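Local atomic coordinates of NDP-N-acetyl-D-galactosaminuronic acid dehydrogenase (Methanosarcina mazei Go1, PDB entry 3G79), a protein that probably catalyses the NAD-dependent oxidation of UDP-N-acetylmannosamine to UDP-N-acetylmannosaminuronate, as a member of the UDP-glucose/GDP-mannose dehydrogenase family. Residues A125-D128 and G129-V133; Y136-P139 and G140-V143; E155-A158 and K159-E163; G167-A170 and G171-F174. All coordinates share one frame; numbering follows the deposited sequence.

Contact 1: residues A125-D128 and G129-V133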
ATOM      1  N   ALA A 125      19.174  29.377  -7.573  1.00 33.59           N
ATOM      2  CA  ALA A 125      18.241  30.257  -8.255  1.00 32.61           C
ATOM      3  C   ALA A 125      16.947  30.504  -7.441  1.00 32.55           C
ATOM      4  O   ALA A 125      16.358  31.619  -7.517  1.00 33.22           O
ATOM      5  CB  ALA A 125      17.893  29.710  -9.642  1.00 32.04           C
ATOM      6  N   LEU A 126      16.514  29.491  -6.678  1.00 30.75           N
ATOM      7  CA  LEU A 126      15.270  29.593  -5.889  1.00 29.88           C
ATOM      8  C   LEU A 126      15.522  30.567  -4.789  1.00 30.60           C
ATOM      9  O   LEU A 126      14.726  31.476  -4.554  1.00 30.39           O
ATOM     10  CB  LEU A 126      14.856  28.251  -5.249  1.00 28.20           C
ATOM     11  CG  LEU A 126      13.810  28.359  -4.133  1.00 40.39           C
ATOM     12  CD1 LEU A 126      12.501  28.941  -4.726  1.00 26.67           C
ATOM     13  CD2 LEU A 126      13.589  27.050  -3.361  1.00 25.40           C
ATOM     14  N   ILE A 127      16.653  30.387  -4.113  1.00 31.84           N
ATOM     15  CA  ILE A 127      16.942  31.251  -2.997  1.00 31.83           C
ATOM     16  C   ILE A 127      17.212  32.665  -3.501  1.00 31.71           C
ATOM     17  O   ILE A 127      16.881  33.629  -2.825  1.00 31.74           O
ATOM     18  CB  ILE A 127      18.063  30.752  -2.062  1.00 31.87           C
ATOM     19  CG1 ILE A 127      19.371  31.419  -2.426  1.00 43.70           C
ATOM     20  CG2 ILE A 127      18.178  29.242  -1.978  1.00 43.30           C
ATOM     21  CD1 ILE A 127      20.046  31.984  -1.219  1.00 32.95           C
ATOM     22  N   ASP A 128      17.781  32.799  -4.693  1.00 32.27           N
ATOM     23  CA  ASP A 128      17.933  34.124  -5.267  1.00 33.42           C
ATOM     24  C   ASP A 128      16.581  34.799  -5.421  1.00 32.00           C
ATOM     25  O   ASP A 128      16.452  35.976  -5.142  1.00 30.36           O
ATOM     26  CB  ASP A 128      18.600  34.047  -6.623  1.00 36.47           C
ATOM     27  CG  ASP A 128      20.101  34.196  -6.547  1.00 63.56           C
ATOM     28  OD1 ASP A 128      20.738  33.619  -5.616  1.00 38.86           O
ATOM     29  OD2 ASP A 128      20.631  34.899  -7.438  1.00 38.40           O
ATOM     30  N   GLY A 129      15.572  34.037  -5.868  1.00 32.05           N
ATOM     31  CA  GLY A 129      14.219  34.585  -6.038  1.00 31.78           C
ATOM     32  C   GLY A 129      13.566  35.037  -4.745  1.00 31.40           C
ATOM     33  O   GLY A 129      12.895  36.053  -4.701  1.00 31.53           O
ATOM     34  N   ILE A 130      13.762  34.258  -3.692  1.00 31.38           N
ATOM     35  CA  ILE A 130      13.186  34.526  -2.393  1.00 31.17           C
ATOM     36  C   ILE A 130      13.778  35.829  -1.893  1.00 31.72           C
ATOM     37  O   ILE A 130      13.037  36.739  -1.492  1.00 32.61           O
ATOM     38  CB  ILE A 130      13.423  33.335  -1.410  1.00 31.11           C
ATOM     39  CG1 ILE A 130      12.765  32.075  -1.964  1.00 18.45           C
ATOM     40  CG2 ILE A 130      12.792  33.611  -0.079  1.00 17.38           C
ATOM     41  CD1 ILE A 130      13.167  30.770  -1.275  1.00 32.36           C
ATOM     42  N   ARG A 131      15.106  35.927  -1.933  1.00 30.79           N
ATOM     43  CA  ARG A 131      15.799  37.186  -1.673  1.00 29.59           C
ATOM     44  C   ARG A 131      15.132  38.330  -2.449  1.00 28.88           C
ATOM     45  O   ARG A 131      14.667  39.306  -1.863  1.00 28.32           O
ATOM     46  CB  ARG A 131      17.288  37.063  -2.001  1.00 30.86           C
ATOM     47  CG  ARG A 131      18.131  36.201  -0.989  1.00 49.89           C
ATOM     48  CD  ARG A 131      19.590  36.732  -0.808  1.00 34.59           C
ATOM     49  NE  ARG A 131      20.594  35.774  -0.313  1.00 49.92           N
ATOM     50  CZ  ARG A 131      21.357  35.007  -1.103  1.00 36.79           C
ATOM     51  NH1 ARG A 131      22.281  34.195  -0.579  1.00 50.88           N
ATOM     52  NH2 ARG A 131      21.206  35.033  -2.436  1.00 50.73           N
ATOM     53  N   ASN A 132      15.017  38.222  -3.765  1.00 28.82           N
ATOM     54  CA  ASN A 132      14.363  39.311  -4.484  1.00 29.31           C
ATOM     55  C   ASN A 132      12.988  39.653  -3.933  1.00 30.39           C
ATOM     56  O   ASN A 132      12.672  40.844  -3.710  1.00 30.83           O
ATOM     57  CB  ASN A 132      14.276  39.027  -5.959  1.00 29.22           C
ATOM     58  CG  ASN A 132      15.495  39.495  -6.703  1.00 47.26           C
ATOM     59  OD1 ASN A 132      15.782  38.967  -7.761  1.00 30.23           O
ATOM     60  ND2 ASN A 132      16.216  40.505  -6.171  1.00 29.61           N
ATOM     61  N   VAL A 133      12.171  38.614  -3.715  1.00 29.33           N
ATOM     62  CA  VAL A 133      10.916  38.787  -2.987  1.00 27.80           C
ATOM     63  C   VAL A 133      11.090  39.508  -1.628  1.00 27.15           C
ATOM     64  O   VAL A 133      10.483  40.568  -1.408  1.00 26.56           O
ATOM     65  CB  VAL A 133      10.169  37.456  -2.845  1.00 26.61           C
ATOM     66  CG1 VAL A 133       8.932  37.597  -1.929  1.00 22.82           C
ATOM     67  CG2 VAL A 133       9.760  37.016  -4.201  1.00 23.76           C
TER

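Contact 2: residues Y136-P139 and G140-V143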
ATOM      1  N   TYR A 136      11.674  43.206  -1.658  1.00 31.56           N
ATOM      2  CA  TYR A 136      10.642  44.183  -2.048  1.00 30.67           C
ATOM      3  C   TYR A 136       9.297  43.955  -1.328  1.00 28.78           C
ATOM      4  O   TYR A 136       8.309  44.675  -1.541  1.00 27.56           O
ATOM      5  CB  TYR A 136      10.518  44.254  -3.573  1.00 30.98           C
ATOM      6  CG  TYR A 136      11.750  44.805  -4.261  1.00 38.44           C
ATOM      7  CD1 TYR A 136      12.078  46.173  -4.168  1.00 32.05           C
ATOM      8  CD2 TYR A 136      12.603  43.974  -4.997  1.00 31.39           C
ATOM      9  CE1 TYR A 136      13.221  46.699  -4.786  1.00 38.94           C
ATOM     10  CE2 TYR A 136      13.762  44.501  -5.631  1.00 38.96           C
ATOM     11  CZ  TYR A 136      14.054  45.860  -5.515  1.00 32.09           C
ATOM     12  OH  TYR A 136      15.161  46.398  -6.121  1.00 39.45           O
ATOM     13  N   LEU A 137       9.317  42.978  -0.427  1.00 27.64           N
ATOM     14  CA  LEU A 137       8.150  42.593   0.362  1.00 26.64           C
ATOM     15  C   LEU A 137       7.505  43.768   1.113  1.00 27.06           C
ATOM     16  O   LEU A 137       8.214  44.589   1.734  1.00 28.05           O
ATOM     17  CB  LEU A 137       8.520  41.464   1.343  1.00 24.86           C
ATOM     18  CG  LEU A 137       7.381  40.745   2.064  1.00 18.59           C
ATOM     19  CD1 LEU A 137       6.424  40.086   1.060  1.00 23.53           C
ATOM     20  CD2 LEU A 137       7.970  39.717   2.992  1.00 24.48           C
ATOM     21  N   LYS A 138       6.167  43.838   1.047  1.00 26.09           N
ATOM     22  CA  LYS A 138       5.379  44.864   1.734  1.00 25.39           C
ATOM     23  C   LYS A 138       4.355  44.198   2.645  1.00 25.76           C
ATOM     24  O   LYS A 138       4.006  43.067   2.435  1.00 27.27           O
ATOM     25  CB  LYS A 138       4.699  45.813   0.739  1.00 24.59           C
ATOM     26  CG  LYS A 138       5.671  46.576  -0.173  1.00 50.83           C
ATOM     27  CD  LYS A 138       6.069  47.983   0.309  1.00 26.27           C
ATOM     28  CE  LYS A 138       7.411  48.005   1.057  1.00 51.89           C
ATOM     29  NZ  LYS A 138       8.213  49.244   0.798  1.00 26.84           N
ATOM     30  N   PRO A 139       3.896  44.898   3.689  1.00 25.19           N
ATOM     31  CA  PRO A 139       2.892  44.383   4.627  1.00 25.19           C
ATOM     32  C   PRO A 139       1.619  43.929   3.933  1.00 26.33           C
ATOM     33  O   PRO A 139       1.125  44.639   3.053  1.00 27.59           O
ATOM     34  CB  PRO A 139       2.561  45.618   5.469  1.00 24.67           C
ATOM     35  CG  PRO A 139       3.845  46.441   5.439  1.00 19.84           C
ATOM     36  CD  PRO A 139       4.512  46.170   4.145  1.00 23.94           C
ATOM     37  N   GLY A 140       1.075  42.784   4.339  1.00 25.25           N
ATOM     38  CA  GLY A 140      -0.140  42.267   3.734  1.00 25.38           C
ATOM     39  C   GLY A 140      -0.008  41.481   2.431  1.00 25.20           C
ATOM     40  O   GLY A 140      -0.943  40.832   1.986  1.00 24.91           O
ATOM     41  N   MET A 141       1.150  41.545   1.807  1.00 25.13           N
ATOM     42  CA  MET A 141       1.410  40.697   0.661  1.00 25.05           C
ATOM     43  C   MET A 141       1.341  39.203   1.029  1.00 24.50           C
ATOM     44  O   MET A 141       1.625  38.823   2.182  1.00 24.79           O
ATOM     45  CB  MET A 141       2.806  41.015   0.135  1.00 24.31           C
ATOM     46  CG  MET A 141       2.942  42.474  -0.311  1.00 44.72           C
ATOM     47  SD  MET A 141       3.952  42.664  -1.781  1.00 20.77           S
ATOM     48  CE  MET A 141       5.559  42.475  -1.124  1.00 45.20           C
ATOM     49  N   LEU A 142       0.999  38.362   0.057  1.00 24.00           N
ATOM     50  CA  LEU A 142       1.125  36.907   0.230  1.00 25.44           C
ATOM     51  C   LEU A 142       2.261  36.342  -0.651  1.00 24.98           C
ATOM     52  O   LEU A 142       2.316  36.628  -1.836  1.00 24.65           O
ATOM     53  CB  LEU A 142      -0.195  36.153  -0.044  1.00 25.58           C
ATOM     54  CG  LEU A 142      -0.015  34.648  -0.339  1.00 24.14           C
ATOM     55  CD1 LEU A 142      -0.022  33.856   0.972  1.00 26.00           C
ATOM     56  CD2 LEU A 142      -1.107  34.062  -1.316  1.00 26.18           C
ATOM     57  N   VAL A 143       3.126  35.524  -0.051  1.00 23.86           N
ATOM     58  CA  VAL A 143       4.203  34.877  -0.769  1.00 23.42           C
ATOM     59  C   VAL A 143       3.924  33.397  -0.798  1.00 24.14           C
ATOM     60  O   VAL A 143       3.553  32.789   0.228  1.00 25.37           O
ATOM     61  CB  VAL A 143       5.580  35.166  -0.071  1.00 23.71           C
ATOM     62  CG1 VAL A 143       6.709  34.538  -0.810  1.00 15.46           C
ATOM     63  CG2 VAL A 143       5.833  36.669   0.034  1.00 14.47           C
TER

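Contact 3: residues E155-A158 and K159-E163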
ATOM      1  N   GLU A 155       9.031  27.053   6.755  1.00 35.55           N
ATOM      2  CA  GLU A 155       9.137  27.596   8.120  1.00 35.63           C
ATOM      3  C   GLU A 155      10.600  27.836   8.493  1.00 36.36           C
ATOM      4  O   GLU A 155      10.890  28.514   9.468  1.00 37.91           O
ATOM      5  CB  GLU A 155       8.531  26.640   9.152  1.00 35.12           C
ATOM      6  CG  GLU A 155       7.075  26.264   8.931  1.00 42.57           C
ATOM      7  CD  GLU A 155       6.117  27.186   9.629  1.00 35.13           C
ATOM      8  OE1 GLU A 155       6.587  28.189  10.224  1.00 43.70           O
ATOM      9  OE2 GLU A 155       4.889  26.931   9.583  1.00 42.64           O
ATOM     10  N   GLY A 156      11.516  27.259   7.733  1.00 35.35           N
ATOM     11  CA  GLY A 156      12.929  27.421   7.992  1.00 35.33           C
ATOM     12  C   GLY A 156      13.520  28.501   7.117  1.00 36.03           C
ATOM     13  O   GLY A 156      13.302  29.669   7.363  1.00 35.77           O
ATOM     14  N   MET A 157      14.246  28.126   6.074  1.00 37.49           N
ATOM     15  CA  MET A 157      15.040  29.136   5.389  1.00 39.43           C
ATOM     16  C   MET A 157      14.240  30.103   4.554  1.00 38.46           C
ATOM     17  O   MET A 157      14.648  31.247   4.385  1.00 38.48           O
ATOM     18  CB  MET A 157      16.254  28.573   4.610  1.00 42.05           C
ATOM     19  CG  MET A 157      16.029  27.437   3.637  1.00 33.75           C
ATOM     20  SD  MET A 157      17.149  27.596   2.191  1.00 46.01           S
ATOM     21  CE  MET A 157      15.878  28.243   1.077  1.00 32.59           C
ATOM     22  N   ALA A 158      13.094  29.658   4.058  1.00 37.60           N
ATOM     23  CA  ALA A 158      12.279  30.519   3.236  1.00 36.15           C
ATOM     24  C   ALA A 158      11.907  31.720   4.075  1.00 34.75           C
ATOM     25  O   ALA A 158      12.266  32.823   3.701  1.00 35.37           O
ATOM     26  CB  ALA A 158      11.070  29.795   2.699  1.00 35.80           C
ATOM     27  N   LYS A 159      11.299  31.522   5.241  1.00 33.47           N
ATOM     28  CA  LYS A 159      10.961  32.685   6.090  1.00 34.07           C
ATOM     29  C   LYS A 159      12.171  33.510   6.636  1.00 33.78           C
ATOM     30  O   LYS A 159      12.073  34.722   6.767  1.00 33.82           O
ATOM     31  CB  LYS A 159       9.980  32.307   7.202  1.00 35.01           C
ATOM     32  CG  LYS A 159      10.575  32.235   8.580  1.00 51.02           C
ATOM     33  CD  LYS A 159       9.833  31.260   9.468  1.00 38.73           C
ATOM     34  CE  LYS A 159       8.579  31.862  10.061  1.00 50.85           C
ATOM     35  NZ  LYS A 159       7.485  30.869   9.890  1.00 40.78           N
ATOM     36  N   GLN A 160      13.285  32.861   6.974  1.00 33.64           N
ATOM     37  CA  GLN A 160      14.485  33.565   7.400  1.00 34.53           C
ATOM     38  C   GLN A 160      14.913  34.594   6.327  1.00 33.85           C
ATOM     39  O   GLN A 160      14.949  35.777   6.583  1.00 33.54           O
ATOM     40  CB  GLN A 160      15.605  32.569   7.735  1.00 36.63           C
ATOM     41  CG  GLN A 160      15.827  32.304   9.242  1.00 70.28           C
ATOM     42  CD  GLN A 160      15.107  31.052   9.805  1.00 40.02           C
ATOM     43  OE1 GLN A 160      15.744  30.193  10.434  1.00 70.53           O
ATOM     44  NE2 GLN A 160      13.787  30.959   9.600  1.00 70.42           N
ATOM     45  N   ILE A 161      15.193  34.142   5.116  1.00 33.63           N
ATOM     46  CA  ILE A 161      15.416  35.049   3.997  1.00 34.06           C
ATOM     47  C   ILE A 161      14.330  36.126   3.853  1.00 35.09           C
ATOM     48  O   ILE A 161      14.624  37.321   3.719  1.00 36.45           O
ATOM     49  CB  ILE A 161      15.535  34.283   2.648  1.00 34.10           C
ATOM     50  CG1 ILE A 161      16.693  33.296   2.694  1.00 29.27           C
ATOM     51  CG2 ILE A 161      15.829  35.249   1.529  1.00 29.05           C
ATOM     52  CD1 ILE A 161      16.793  32.388   1.467  1.00 34.82           C
ATOM     53  N   LEU A 162      13.068  35.717   3.833  1.00 34.27           N
ATOM     54  CA  LEU A 162      12.001  36.693   3.687  1.00 32.51           C
ATOM     55  C   LEU A 162      12.114  37.702   4.808  1.00 32.39           C
ATOM     56  O   LEU A 162      11.949  38.904   4.578  1.00 32.60           O
ATOM     57  CB  LEU A 162      10.612  36.038   3.695  1.00 30.80           C
ATOM     58  CG  LEU A 162       9.929  35.650   2.369  1.00 42.16           C
ATOM     59  CD1 LEU A 162      10.485  36.411   1.149  1.00 29.97           C
ATOM     60  CD2 LEU A 162       9.974  34.157   2.134  1.00 29.73           C
ATOM     61  N   GLU A 163      12.411  37.216   6.010  1.00 32.11           N
ATOM     62  CA  GLU A 163      12.412  38.078   7.180  1.00 32.74           C
ATOM     63  C   GLU A 163      13.648  38.956   7.274  1.00 33.81           C
ATOM     64  O   GLU A 163      13.520  40.113   7.651  1.00 34.35           O
ATOM     65  CB  GLU A 163      12.155  37.301   8.475  1.00 32.28           C
ATOM     66  CG  GLU A 163      10.737  36.714   8.515  1.00 30.79           C
ATOM     67  CD  GLU A 163      10.373  36.043   9.825  1.00 31.63           C
ATOM     68  OE1 GLU A 163      11.268  35.589  10.570  1.00 31.73           O
ATOM     69  OE2 GLU A 163       9.170  35.933  10.106  1.00 31.02           O
TER

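Contact 4: residues G167-A170 and G171-F174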
ATOM      1  N   GLY A 167      12.803  42.698   6.705  1.00 35.11           N
ATOM      2  CA  GLY A 167      12.701  43.149   8.077  1.00 34.41           C
ATOM      3  C   GLY A 167      11.277  43.138   8.605  1.00 34.18           C
ATOM      4  O   GLY A 167      10.965  43.975   9.442  1.00 35.91           O
ATOM      5  N   LEU A 168      10.419  42.220   8.134  1.00 31.90           N
ATOM      6  CA  LEU A 168       9.030  42.103   8.612  1.00 30.05           C
ATOM      7  C   LEU A 168       8.815  40.669   9.070  1.00 29.62           C
ATOM      8  O   LEU A 168       9.668  39.833   8.853  1.00 28.95           O
ATOM      9  CB  LEU A 168       8.007  42.402   7.508  1.00 28.98           C
ATOM     10  CG  LEU A 168       8.062  43.599   6.539  1.00 42.60           C
ATOM     11  CD1 LEU A 168       7.396  43.212   5.255  1.00 28.43           C
ATOM     12  CD2 LEU A 168       7.418  44.874   7.063  1.00 28.35           C
ATOM     13  N   LYS A 169       7.661  40.366   9.651  1.00 29.54           N
ATOM     14  CA  LYS A 169       7.461  39.049  10.246  1.00 30.07           C
ATOM     15  C   LYS A 169       6.417  38.237   9.509  1.00 29.87           C
ATOM     16  O   LYS A 169       5.331  38.725   9.220  1.00 30.36           O
ATOM     17  CB  LYS A 169       7.066  39.158  11.723  1.00 30.37           C
ATOM     18  CG  LYS A 169       8.122  39.792  12.599  1.00 44.79           C
ATOM     19  CD  LYS A 169       9.127  38.767  13.021  1.00 31.84           C
ATOM     20  CE  LYS A 169      10.295  39.399  13.778  1.00 45.31           C
ATOM     21  NZ  LYS A 169      11.337  38.357  14.113  1.00 31.52           N
ATOM     22  N   ALA A 170       6.754  36.987   9.230  1.00 28.82           N
ATOM     23  CA  ALA A 170       5.827  36.080   8.604  1.00 28.83           C
ATOM     24  C   ALA A 170       4.701  35.714   9.580  1.00 28.86           C
ATOM     25  O   ALA A 170       4.935  35.310  10.698  1.00 27.59           O
ATOM     26  CB  ALA A 170       6.566  34.838   8.135  1.00 28.76           C
ATOM     27  N   GLY A 171       3.461  35.872   9.144  1.00 30.01           N
ATOM     28  CA  GLY A 171       2.334  35.384   9.924  1.00 29.61           C
ATOM     29  C   GLY A 171       1.858  36.503  10.793  1.00 30.92           C
ATOM     30  O   GLY A 171       0.953  36.336  11.612  1.00 32.07           O
ATOM     31  N   GLU A 172       2.503  37.650  10.653  1.00 31.20           N
ATOM     32  CA  GLU A 172       2.009  38.843  11.294  1.00 31.76           C
ATOM     33  C   GLU A 172       1.929  39.890  10.213  1.00 31.84           C
ATOM     34  O   GLU A 172       0.847  40.353   9.904  1.00 32.45           O
ATOM     35  CB  GLU A 172       2.926  39.306  12.422  1.00 32.58           C
ATOM     36  CG  GLU A 172       3.364  38.246  13.393  1.00 52.90           C
ATOM     37  CD  GLU A 172       4.452  38.759  14.306  1.00 34.01           C
ATOM     38  OE1 GLU A 172       4.426  39.979  14.606  1.00 53.64           O
ATOM     39  OE2 GLU A 172       5.339  37.961  14.721  1.00 53.55           O
ATOM     40  N   ASP A 173       3.071  40.242   9.617  1.00 31.69           N
ATOM     41  CA  ASP A 173       3.110  41.295   8.594  1.00 31.75           C
ATOM     42  C   ASP A 173       2.730  40.827   7.202  1.00 30.42           C
ATOM     43  O   ASP A 173       2.146  41.570   6.445  1.00 30.57           O
ATOM     44  CB  ASP A 173       4.487  41.973   8.565  1.00 33.49           C
ATOM     45  CG  ASP A 173       4.818  42.662   9.870  1.00 41.41           C
ATOM     46  OD1 ASP A 173       5.892  42.390  10.455  1.00 34.89           O
ATOM     47  OD2 ASP A 173       3.991  43.476  10.323  1.00 34.92           O
ATOM     48  N   PHE A 174       3.100  39.602   6.847  1.00 29.65           N
ATOM     49  CA  PHE A 174       2.808  39.075   5.529  1.00 28.25           C
ATOM     50  C   PHE A 174       2.432  37.603   5.656  1.00 27.70           C
ATOM     51  O   PHE A 174       2.666  36.978   6.715  1.00 28.22           O
ATOM     52  CB  PHE A 174       3.986  39.320   4.575  1.00 28.20           C
ATOM     53  CG  PHE A 174       5.245  38.592   4.963  1.00 34.49           C
ATOM     54  CD1 PHE A 174       5.470  37.284   4.531  1.00 28.75           C
ATOM     55  CD2 PHE A 174       6.218  39.219   5.744  1.00 29.17           C
ATOM     56  CE1 PHE A 174       6.629  36.592   4.862  1.00 34.03           C
ATOM     57  CE2 PHE A 174       7.399  38.532   6.097  1.00 34.72           C
ATOM     58  CZ  PHE A 174       7.599  37.203   5.647  1.00 30.05           C
TER

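Contact 1: residues A125-D128 and G129-V133
Arg131 reaches back along its helix to Ile127 and Asp128, one turn earlier, and the three make the outer side of this contact. Charge comes first. Asp128 OD1 forms a salt bridge with Arg131 NH2 at 3.5 Å, near the guanidinium plane and at its edge; the carboxylate is turned 61° from that plane, a long pairing and not a flat, two-pronged one. Ile127 and Arg131 run side by side in the same direction, and the Ile127 CD1 methyl lies over one face of the guanidinium, 3.2 Å from Arg131 NH1. The apolar pair is on the inner side, where Leu126 CG lies 3.8 Å from Ile130 CD1. Leu126 CG is brought there by a first torsion that sets it opposite the backbone N (chi1 164°). Regular i to i+4 helix bonds run beneath these side chains, among them Arg131 N to Ile127 O at 3.0 Å and Asn132 N to Asp128 O at 3.0 Å. Helix 124-136 links strands 104-107 and 142-145 of the NAD-binding Rossmann domain; Ile130 packs on Leu107 of the first strand, and Ile130 and Arg131 also meet Ile161 of helix 154-166.

Contact 2: residues Y136-P139 and G140-V143
The flat carbonyl group of Lys138 receives the N-H of Met141 from above its plane, 37° out of it, in a hydrogen bond of 3.3 Å between Met141 N and Lys138 O. This long bond closes a type II beta turn from Lys138 to Met141, with Pro139 and Gly140 at its corners. Gly140 has a positive phi (83°), where a CB would collide with the carbonyl O of Pro139. At the end of the turn, the Met141 side chain folds back over it: its CG is anti to the carbonyl carbon, chi1 -61°, and comes within 3.9 Å of Lys138 CB. The Leu137 and Met141 side chains run past one another head to tail, Leu137 CD1 lying 3.8 Å from Met141 CB. The position of the Met141 methyl, CE, is doubtful because it clashes with the Leu137 and Lys138 backbone. Leu137 CD1 also touches Val143 CG2 at 3.6 Å, so one leucine branch ties the chain before the turn to Val143 in the strand. Tyr136 O is held by Ser100 OG, and Leu137 packs on Phe174. The arrangement is the tight helix-to-strand connection of a beta-alpha-beta unit in a Rossmann fold, carrying the chain from helix 124-136 into the parallel strand 142-145.

Contact 3: residues E155-A158 and K159-E163
Near the start of helix 154-166, where the coil widens into a pi-type turn at 155-158, Glu155 and Lys159 are joined through their side chains. Lys159 NZ forms a salt bridge with Glu155 OE1 at 2.8 Å, its hydrogen-bond geometry being weak. The two chains cross at an angle: Glu155 bends at chi2 (-91°), Lys159 at chi3 and chi4, and these bends carry the charged ends together. The backbone does not repeat the link, for Lys159 N stands 5.2 Å from Glu155 O. Gly156, whose backbone angles (-97°/-104°) depart from the helical, lies within the wide turn. As the connection between strands 142-145 and 175-178, this helix forms the crossover of a beta-alpha-beta unit in the Rossmann domain. Regular bonding resumes one residue on: Gln160 N donates to Gly156 O at 3.2 Å, Ile161 N to Met157 O at 3.0 Å and Leu162 N to Ala158 O at 3.0 Å. The apolar contact is slight, Met157 CE reaching only to 4.3 Å of Ile161 CD1. Leu162 faces Val133 of helix 124-136. Elsewhere on the helix, Lys159 touches Ala170 and Ile202.

Contact 4: residues G167-A170 and G171-F174
Phe174 sets its ring against Ala170 in the tight loop that links helix 154-166 to strand 175-178 of the Rossmann domain. The first torsion of Phe174 (chi1 64°) wedges CG between its own backbone N and carbonyl carbon, and this cramped placing folds the ring back against the loop. Ala170 CA then stands over one face in a CH-pi contact, 3.8 Å from the ring centroid, while Leu168 O lies at the edge. Ala170 CB touches Phe174 CZ at 3.6 Å. Leu168 crosses the same ring more loosely, with CB 4.1 Å from Phe174 CD2. Asp173 keeps its CG anti to the carbonyl carbon (chi1 -62°), turning the carboxylate toward the Lys169 backbone; its OD2 makes a salt bridge with Lys7 NZ. Lys169 and Glu172 run alongside each other, but their charged ends stay apart. Lys169 O gathers three N-H groups: Asp173 N at 2.8 Å, and weakly Glu172 N and Phe174 N. A single beta bridge pairs Ala170 with Phe174, and Gly171 N returns to Phe174 O at 2.8 Å. The Asp173 carboxylate also grips the loop backbone: Lys169 N donates to the anti lone pair of Asp173 OD1, 2.8 Å away.

All four contacts lie in the NAD-binding domain and follow one another along the chain, contacts 1 and 3 on helices, contact 2 where a loop enters strand 142-145, contact 4 in a loop. Contacts 1 and 3 have centres about 11 Å apart and pack directly, Ile130 CG2 meeting Leu162 CD2 at 3.6 Å. Contacts 2 and 4 are nearer, about 8 Å between centres, and join through Gly140 N and Asp173 O, probably hydrogen-bonded, just before parallel strands 142-145 and 175-178. Contact 4 also meets contact 3, through Glu163 OE2 and Ala170 N. The two successive beta-alpha-beta units, 104-107 to 142-145 and 142-145 to 175-178, share strand 142-145, and their helices and loops pack against each other.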